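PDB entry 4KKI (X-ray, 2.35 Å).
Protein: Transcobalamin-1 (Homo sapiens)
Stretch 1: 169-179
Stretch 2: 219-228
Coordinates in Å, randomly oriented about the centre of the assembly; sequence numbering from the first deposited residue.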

ATOM      1  N   HIS A 169      -7.702   1.048  19.327  1.00 49.37           N
ATOM      2  CA  HIS A 169      -6.447   0.702  18.662  1.00 49.49           C
ATOM      3  C   HIS A 169      -5.913   1.737  17.669  1.00 48.69           C
ATOM      4  O   HIS A 169      -4.712   1.773  17.398  1.00 50.05           O
ATOM      5  CB  HIS A 169      -6.566  -0.662  17.973  1.00 53.70           C
ATOM      6  CG  HIS A 169      -6.780  -1.799  18.922  1.00 55.96           C
ATOM      7  ND1 HIS A 169      -5.780  -2.292  19.732  1.00 55.07           N
ATOM      8  CD2 HIS A 169      -7.882  -2.539  19.193  1.00 46.73           C
ATOM      9  CE1 HIS A 169      -6.255  -3.287  20.460  1.00 55.88           C
ATOM     10  NE2 HIS A 169      -7.528  -3.458  20.150  1.00 59.32           N
ATOM     11  N   PHE A 170      -6.790   2.577  17.130  1.00 48.45           N
ATOM     12  CA  PHE A 170      -6.391   3.491  16.060  1.00 45.32           C
ATOM     13  C   PHE A 170      -5.900   4.860  16.532  1.00 42.02           C
ATOM     14  O   PHE A 170      -5.789   5.789  15.733  1.00 43.12           O
ATOM     15  CB  PHE A 170      -7.517   3.649  15.034  1.00 47.62           C
ATOM     16  CG  PHE A 170      -7.594   2.523  14.041  1.00 51.05           C
ATOM     17  CD1 PHE A 170      -8.162   1.308  14.393  1.00 50.64           C
ATOM     18  CD2 PHE A 170      -7.095   2.678  12.756  1.00 44.77           C
ATOM     19  CE1 PHE A 170      -8.232   0.268  13.482  1.00 46.27           C
ATOM     20  CE2 PHE A 170      -7.161   1.642  11.842  1.00 47.58           C
ATOM     21  CZ  PHE A 170      -7.731   0.435  12.205  1.00 42.33           C
ATOM     22  N   THR A 171      -5.605   4.976  17.824  1.00 42.44           N
ATOM     23  CA  THR A 171      -5.046   6.204  18.384  1.00 49.36           C
ATOM     24  C   THR A 171      -3.774   6.612  17.644  1.00 49.21           C
ATOM     25  O   THR A 171      -2.859   5.807  17.487  1.00 51.84           O
ATOM     26  CB  THR A 171      -4.701   6.028  19.870  1.00 55.92           C
ATOM     27  OG1 THR A 171      -5.651   5.149  20.484  1.00 75.64           O
ATOM     28  CG2 THR A 171      -4.711   7.373  20.585  1.00 51.25           C
ATOM     29  N   PRO A 172      -3.713   7.873  17.191  1.00 55.85           N
ATOM     30  CA  PRO A 172      -2.602   8.399  16.388  1.00 60.92           C
ATOM     31  C   PRO A 172      -1.229   8.245  17.043  1.00 53.57           C
ATOM     32  O   PRO A 172      -0.215   8.311  16.348  1.00 58.01           O
ATOM     33  CB  PRO A 172      -2.949   9.883  16.250  1.00 62.93           C
ATOM     34  CG  PRO A 172      -4.427   9.929  16.377  1.00 65.53           C
ATOM     35  CD  PRO A 172      -4.769   8.880  17.387  1.00 59.42           C
ATOM     36  N   GLU A 173      -1.195   8.045  18.355  1.00 53.57           N
ATOM     37  CA  GLU A 173       0.075   7.908  19.057  1.00 64.27           C
ATOM     38  C   GLU A 173       0.539   6.453  19.121  1.00 56.50           C
ATOM     39  O   GLU A 173       1.633   6.167  19.607  1.00 60.96           O
ATOM     40  CB  GLU A 173      -0.011   8.515  20.461  1.00 76.37           C
ATOM     41  CG  GLU A 173      -0.347  10.004  20.472  1.00 87.86           C
ATOM     42  CD  GLU A 173       0.672  10.848  19.720  1.00 94.79           C
ATOM     43  OE1 GLU A 173       1.872  10.504  19.746  1.00 98.05           O
ATOM     44  OE2 GLU A 173       0.268  11.855  19.099  1.00 91.60           O
ATOM     45  N   ASN A 174      -0.294   5.542  18.623  1.00 46.12           N
ATOM     46  CA  ASN A 174       0.053   4.125  18.585  1.00 47.04           C
ATOM     47  C   ASN A 174       1.313   3.889  17.763  1.00 51.59           C
ATOM     48  O   ASN A 174       1.484   4.472  16.693  1.00 52.53           O
ATOM     49  CB  ASN A 174      -1.100   3.295  18.020  1.00 45.27           C
ATOM     50  CG  ASN A 174      -0.869   1.802  18.162  1.00 49.48           C
ATOM     51  OD1 ASN A 174      -0.116   1.199  17.396  1.00 52.60           O
ATOM     52  ND2 ASN A 174      -1.526   1.196  19.144  1.00 43.05           N
ATOM     53  N   LYS A 175       2.185   3.024  18.269  1.00 47.73           N
ATOM     54  CA  LYS A 175       3.492   2.792  17.662  1.00 54.20           C
ATOM     55  C   LYS A 175       3.407   2.248  16.237  1.00 49.18           C
ATOM     56  O   LYS A 175       4.320   2.448  15.436  1.00 55.22           O
ATOM     57  CB  LYS A 175       4.319   1.842  18.532  1.00 67.86           C
ATOM     58  CG  LYS A 175       3.669   0.486  18.762  1.00 75.58           C
ATOM     59  CD  LYS A 175       4.564  -0.431  19.580  1.00 84.21           C
ATOM     60  CE  LYS A 175       3.925  -1.799  19.769  1.00 86.49           C
ATOM     61  NZ  LYS A 175       4.800  -2.726  20.540  1.00 94.83           N
ATOM     62  N   ASN A 176       2.308   1.571  15.922  1.00 46.21           N
ATOM     63  CA  ASN A 176       2.163   0.916  14.627  1.00 46.80           C
ATOM     64  C   ASN A 176       1.991   1.875  13.455  1.00 44.75           C
ATOM     65  O   ASN A 176       1.955   1.453  12.299  1.00 46.07           O
ATOM     66  CB  ASN A 176       1.013  -0.090  14.656  1.00 45.26           C
ATOM     67  CG  ASN A 176       1.314  -1.286  15.533  1.00 55.14           C
ATOM     68  OD1 ASN A 176       2.043  -2.191  15.133  1.00 51.17           O
ATOM     69  ND2 ASN A 176       0.751  -1.296  16.737  1.00 49.53           N
ATOM     70  N   TYR A 177       1.879   3.164  13.759  1.00 39.47           N
ATOM     71  CA  TYR A 177       1.811   4.185  12.724  1.00 45.41           C
ATOM     72  C   TYR A 177       3.213   4.585  12.284  1.00 43.52           C
ATOM     73  O   TYR A 177       3.381   5.336  11.324  1.00 43.98           O
ATOM     74  CB  TYR A 177       1.066   5.420  13.234  1.00 40.59           C
ATOM     75  CG  TYR A 177      -0.440   5.291  13.242  1.00 37.82           C
ATOM     76  CD1 TYR A 177      -1.165   5.298  12.057  1.00 35.34           C
ATOM     77  CD2 TYR A 177      -1.141   5.191  14.437  1.00 37.14           C
ATOM     78  CE1 TYR A 177      -2.546   5.195  12.061  1.00 37.23           C
ATOM     79  CE2 TYR A 177      -2.519   5.087  14.451  1.00 43.18           C
ATOM     80  CZ  TYR A 177      -3.216   5.090  13.262  1.00 45.39           C
ATOM     81  OH  TYR A 177      -4.589   4.987  13.279  1.00 44.00           O
ATOM     82  N   TYR A 178       4.217   4.077  12.994  1.00 45.96           N
ATOM     83  CA  TYR A 178       5.599   4.488  12.768  1.00 49.13           C
ATOM     84  C   TYR A 178       6.521   3.307  12.477  1.00 51.31           C
ATOM     85  O   TYR A 178       6.444   2.267  13.129  1.00 59.37           O
ATOM     86  CB  TYR A 178       6.123   5.267  13.979  1.00 46.85           C
ATOM     87  CG  TYR A 178       5.239   6.422  14.391  1.00 51.43           C
ATOM     88  CD1 TYR A 178       4.190   6.235  15.282  1.00 44.60           C
ATOM     89  CD2 TYR A 178       5.450   7.698  13.886  1.00 50.43           C
ATOM     90  CE1 TYR A 178       3.376   7.287  15.658  1.00 50.77           C
ATOM     91  CE2 TYR A 178       4.640   8.757  14.257  1.00 50.16           C
ATOM     92  CZ  TYR A 178       3.605   8.544  15.143  1.00 56.65           C
ATOM     93  OH  TYR A 178       2.795   9.589  15.519  1.00 66.49           O
ATOM     94  N   PHE A 179       7.387   3.477  11.485  1.00 56.91           N
ATOM     95  CA  PHE A 179       8.443   2.512  11.216  1.00 56.26           C
ATOM     96  C   PHE A 179       9.767   3.145  11.611  1.00 62.60           C
ATOM     97  O   PHE A 179      10.404   3.827  10.809  1.00 63.24           O
ATOM     98  CB  PHE A 179       8.456   2.118   9.741  1.00 50.67           C
ATOM     99  CG  PHE A 179       7.232   1.368   9.305  1.00 53.33           C
ATOM    100  CD1 PHE A 179       6.590   0.502  10.174  1.00 61.72           C
ATOM    101  CD2 PHE A 179       6.718   1.535   8.030  1.00 55.70           C
ATOM    102  CE1 PHE A 179       5.460  -0.189   9.778  1.00 61.40           C
ATOM    103  CE2 PHE A 179       5.588   0.848   7.628  1.00 54.86           C
ATOM    104  CZ  PHE A 179       4.959  -0.015   8.504  1.00 54.76           C
ATOM    105  N   ILE A 219     -11.156  13.277  16.232  1.00 40.87           N
ATOM    106  CA  ILE A 219      -9.902  13.766  16.793  1.00 43.86           C
ATOM    107  C   ILE A 219      -8.724  12.944  16.270  1.00 49.20           C
ATOM    108  O   ILE A 219      -7.679  13.499  15.922  1.00 43.47           O
ATOM    109  CB  ILE A 219      -9.933  13.757  18.339  1.00 46.69           C
ATOM    110  CG1 ILE A 219     -10.973  14.759  18.849  1.00 50.17           C
ATOM    111  CG2 ILE A 219      -8.560  14.083  18.910  1.00 38.66           C
ATOM    112  CD1 ILE A 219     -11.137  14.773  20.354  1.00 44.93           C
ATOM    113  N   TYR A 220      -8.904  11.625  16.207  1.00 39.18           N
ATOM    114  CA  TYR A 220      -7.901  10.738  15.623  1.00 41.34           C
ATOM    115  C   TYR A 220      -7.595  11.160  14.190  1.00 42.94           C
ATOM    116  O   TYR A 220      -6.433  11.259  13.797  1.00 41.23           O
ATOM    117  CB  TYR A 220      -8.381   9.281  15.614  1.00 37.63           C
ATOM    118  CG  TYR A 220      -8.450   8.611  16.966  1.00 44.48           C
ATOM    119  CD1 TYR A 220      -8.123   9.298  18.129  1.00 45.42           C
ATOM    120  CD2 TYR A 220      -8.833   7.280  17.076  1.00 46.92           C
ATOM    121  CE1 TYR A 220      -8.186   8.680  19.363  1.00 42.15           C
ATOM    122  CE2 TYR A 220      -8.898   6.654  18.303  1.00 48.24           C
ATOM    123  CZ  TYR A 220      -8.574   7.358  19.443  1.00 49.56           C
ATOM    124  OH  TYR A 220      -8.638   6.734  20.668  1.00 48.63           O
ATOM    125  N   THR A 221      -8.651  11.402  13.418  1.00 43.42           N
ATOM    126  CA  THR A 221      -8.515  11.810  12.025  1.00 49.22           C
ATOM    127  C   THR A 221      -7.792  13.147  11.912  1.00 44.85           C
ATOM    128  O   THR A 221      -6.912  13.316  11.070  1.00 41.04           O
ATOM    129  CB  THR A 221      -9.885  11.917  11.323  1.00 47.45           C
ATOM    130  OG1 THR A 221     -10.583  10.673  11.436  1.00 55.38           O
ATOM    131  CG2 THR A 221      -9.701  12.256   9.855  1.00 57.90           C
ATOM    132  N   LYS A 222      -8.171  14.091  12.769  1.00 44.05           N
ATOM    133  CA  LYS A 222      -7.530  15.402  12.814  1.00 52.44           C
ATOM    134  C   LYS A 222      -6.022  15.289  13.028  1.00 49.87           C
ATOM    135  O   LYS A 222      -5.237  15.926  12.326  1.00 45.15           O
ATOM    136  CB  LYS A 222      -8.153  16.257  13.920  1.00 51.68           C
ATOM    137  CG  LYS A 222      -7.556  17.649  14.042  1.00 48.87           C
ATOM    138  CD  LYS A 222      -8.311  18.481  15.066  1.00 51.10           C
ATOM    139  CE  LYS A 222      -7.682  19.856  15.241  1.00 55.47           C
ATOM    140  NZ  LYS A 222      -6.296  19.778  15.779  1.00 60.35           N
ATOM    141  N   SER A 223      -5.626  14.470  13.998  1.00 41.70           N
ATOM    142  CA  SER A 223      -4.216  14.256  14.306  1.00 46.43           C
ATOM    143  C   SER A 223      -3.474  13.578  13.151  1.00 49.18           C
ATOM    144  O   SER A 223      -2.353  13.961  12.812  1.00 42.58           O
ATOM    145  CB  SER A 223      -4.071  13.431  15.588  1.00 36.54           C
ATOM    146  OG  SER A 223      -2.712  13.126  15.855  1.00 56.94           O
ATOM    147  N   LEU A 224      -4.106  12.575  12.551  1.00 44.10           N
ATOM    148  CA  LEU A 224      -3.509  11.852  11.430  1.00 44.16           C
ATOM    149  C   LEU A 224      -3.303  12.738  10.201  1.00 40.70           C
ATOM    150  O   LEU A 224      -2.297  12.614   9.505  1.00 41.76           O
ATOM    151  CB  LEU A 224      -4.345  10.622  11.070  1.00 41.65           C
ATOM    152  CG  LEU A 224      -4.297   9.478  12.083  1.00 45.08           C
ATOM    153  CD1 LEU A 224      -5.232   8.347  11.678  1.00 36.34           C
ATOM    154  CD2 LEU A 224      -2.871   8.972  12.242  1.00 40.08           C
ATOM    155  N   VAL A 225      -4.255  13.631   9.941  1.00 37.66           N
ATOM    156  CA  VAL A 225      -4.147  14.570   8.827  1.00 38.73           C
ATOM    157  C   VAL A 225      -2.959  15.510   9.019  1.00 45.47           C
ATOM    158  O   VAL A 225      -2.193  15.762   8.087  1.00 47.03           O
ATOM    159  CB  VAL A 225      -5.442  15.393   8.653  1.00 40.76           C
ATOM    160  CG1 VAL A 225      -5.215  16.576   7.714  1.00 26.91           C
ATOM    161  CG2 VAL A 225      -6.562  14.506   8.139  1.00 38.81           C
ATOM    162  N   GLU A 226      -2.803  16.014  10.238  1.00 43.91           N
ATOM    163  CA  GLU A 226      -1.671  16.866  10.573  1.00 38.14           C
ATOM    164  C   GLU A 226      -0.339  16.143  10.370  1.00 47.30           C
ATOM    165  O   GLU A 226       0.598  16.709   9.807  1.00 40.59           O
ATOM    166  CB  GLU A 226      -1.800  17.370  12.010  1.00 45.18           C
ATOM    167  CG  GLU A 226      -3.011  18.261  12.224  1.00 55.38           C
ATOM    168  CD  GLU A 226      -3.340  18.459  13.688  1.00 57.63           C
ATOM    169  OE1 GLU A 226      -2.741  17.762  14.532  1.00 67.60           O
ATOM    170  OE2 GLU A 226      -4.201  19.310  13.992  1.00 57.50           O
ATOM    171  N   LYS A 227      -0.264  14.893  10.823  1.00 40.58           N
ATOM    172  CA  LYS A 227       0.942  14.084  10.655  1.00 47.54           C
ATOM    173  C   LYS A 227       1.211  13.766   9.187  1.00 49.95           C
ATOM    174  O   LYS A 227       2.364  13.695   8.760  1.00 46.14           O
ATOM    175  CB  LYS A 227       0.844  12.781  11.454  1.00 43.02           C
ATOM    176  CG  LYS A 227       0.791  12.965  12.958  1.00 43.00           C
ATOM    177  CD  LYS A 227       0.524  11.641  13.660  1.00 53.17           C
ATOM    178  CE  LYS A 227       0.486  11.810  15.168  1.00 51.77           C
ATOM    179  NZ  LYS A 227       1.817  12.204  15.704  1.00 58.04           N
ATOM    180  N   ILE A 228       0.145  13.567   8.418  1.00 44.44           N
ATOM    181  CA  ILE A 228       0.282  13.333   6.986  1.00 40.95           C
ATOM    182  C   ILE A 228       0.852  14.571   6.295  1.00 44.17           C
ATOM    183  O   ILE A 228       1.825  14.483   5.547  1.00 40.69           O
ATOM    184  CB  ILE A 228      -1.059  12.927   6.339  1.00 36.99           C
ATOM    185  CG1 ILE A 228      -1.417  11.490   6.717  1.00 36.41           C
ATOM    186  CG2 ILE A 228      -0.985  13.046   4.824  1.00 28.77           C
ATOM    187  CD1 ILE A 228      -2.781  11.053   6.225  1.00 33.30           C
TER
HETATM  188  O   HOH W   1       3.875  12.010  17.773  1.00 79.96           O

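How do the two backbones meet? Residues 219-228 are one span of a longer helix, while 169-179 is mostly loop: F170 leaves helical geometry, a type I beta turn runs from T171 to N174, and a short 3-10 segment leads into a strand at Y178. The turn is closed by N174 N donating to T171 O at 2.8 Å. P172 lies within it, its CA 5.8 Å from that of Y220, and its CB points toward the helix.

Which apolar surfaces pack? The Y220 ring receives the turn on one face. T171 CA sits 3.9 Å from the centroid of the Y220 ring, only 13° off the normal, so its C-H can meet the pi cloud, and P172 CD approaches Y220 CD1 at 3.5 Å. The proline ring also reaches further along the helix, with P172 CB 4.1 Å from L224 CD2. The same methyl, L224 CD2, lies over one face of the Y177 ring; L224 CD2 is 4.0 Å from the centroid of the Y177 ring, a second CH-pi contact.

What do the hydroxyls contribute? Y177 OH donates to F170 O at 2.8 Å, tying the ring of Y177, in the 3-10 segment, back to the start of the loop, while Y177 OH also lies 3.8 Å from L224 CD1. Across the stretches, T171 OG1 gives Y220 OH a weak hydrogen bond at 3.4 Å. The hydroxyl of S223 makes a close van der Waals contact, with P172 CB 3.3 Å from S223 OG.

How is the charge of K227 met? Its amine lies near the plane of the Y178 ring, at the edge, where K227 NZ donates to Y178 OH at 2.8 Å. E173 OE2 adds a long salt bridge to K227 NZ at 3.7 Å. Water 1 supplements this pairing, donating to E173 OE1 at 3.2 Å and accepting a weak bond from K227 NZ at 2.9 Å.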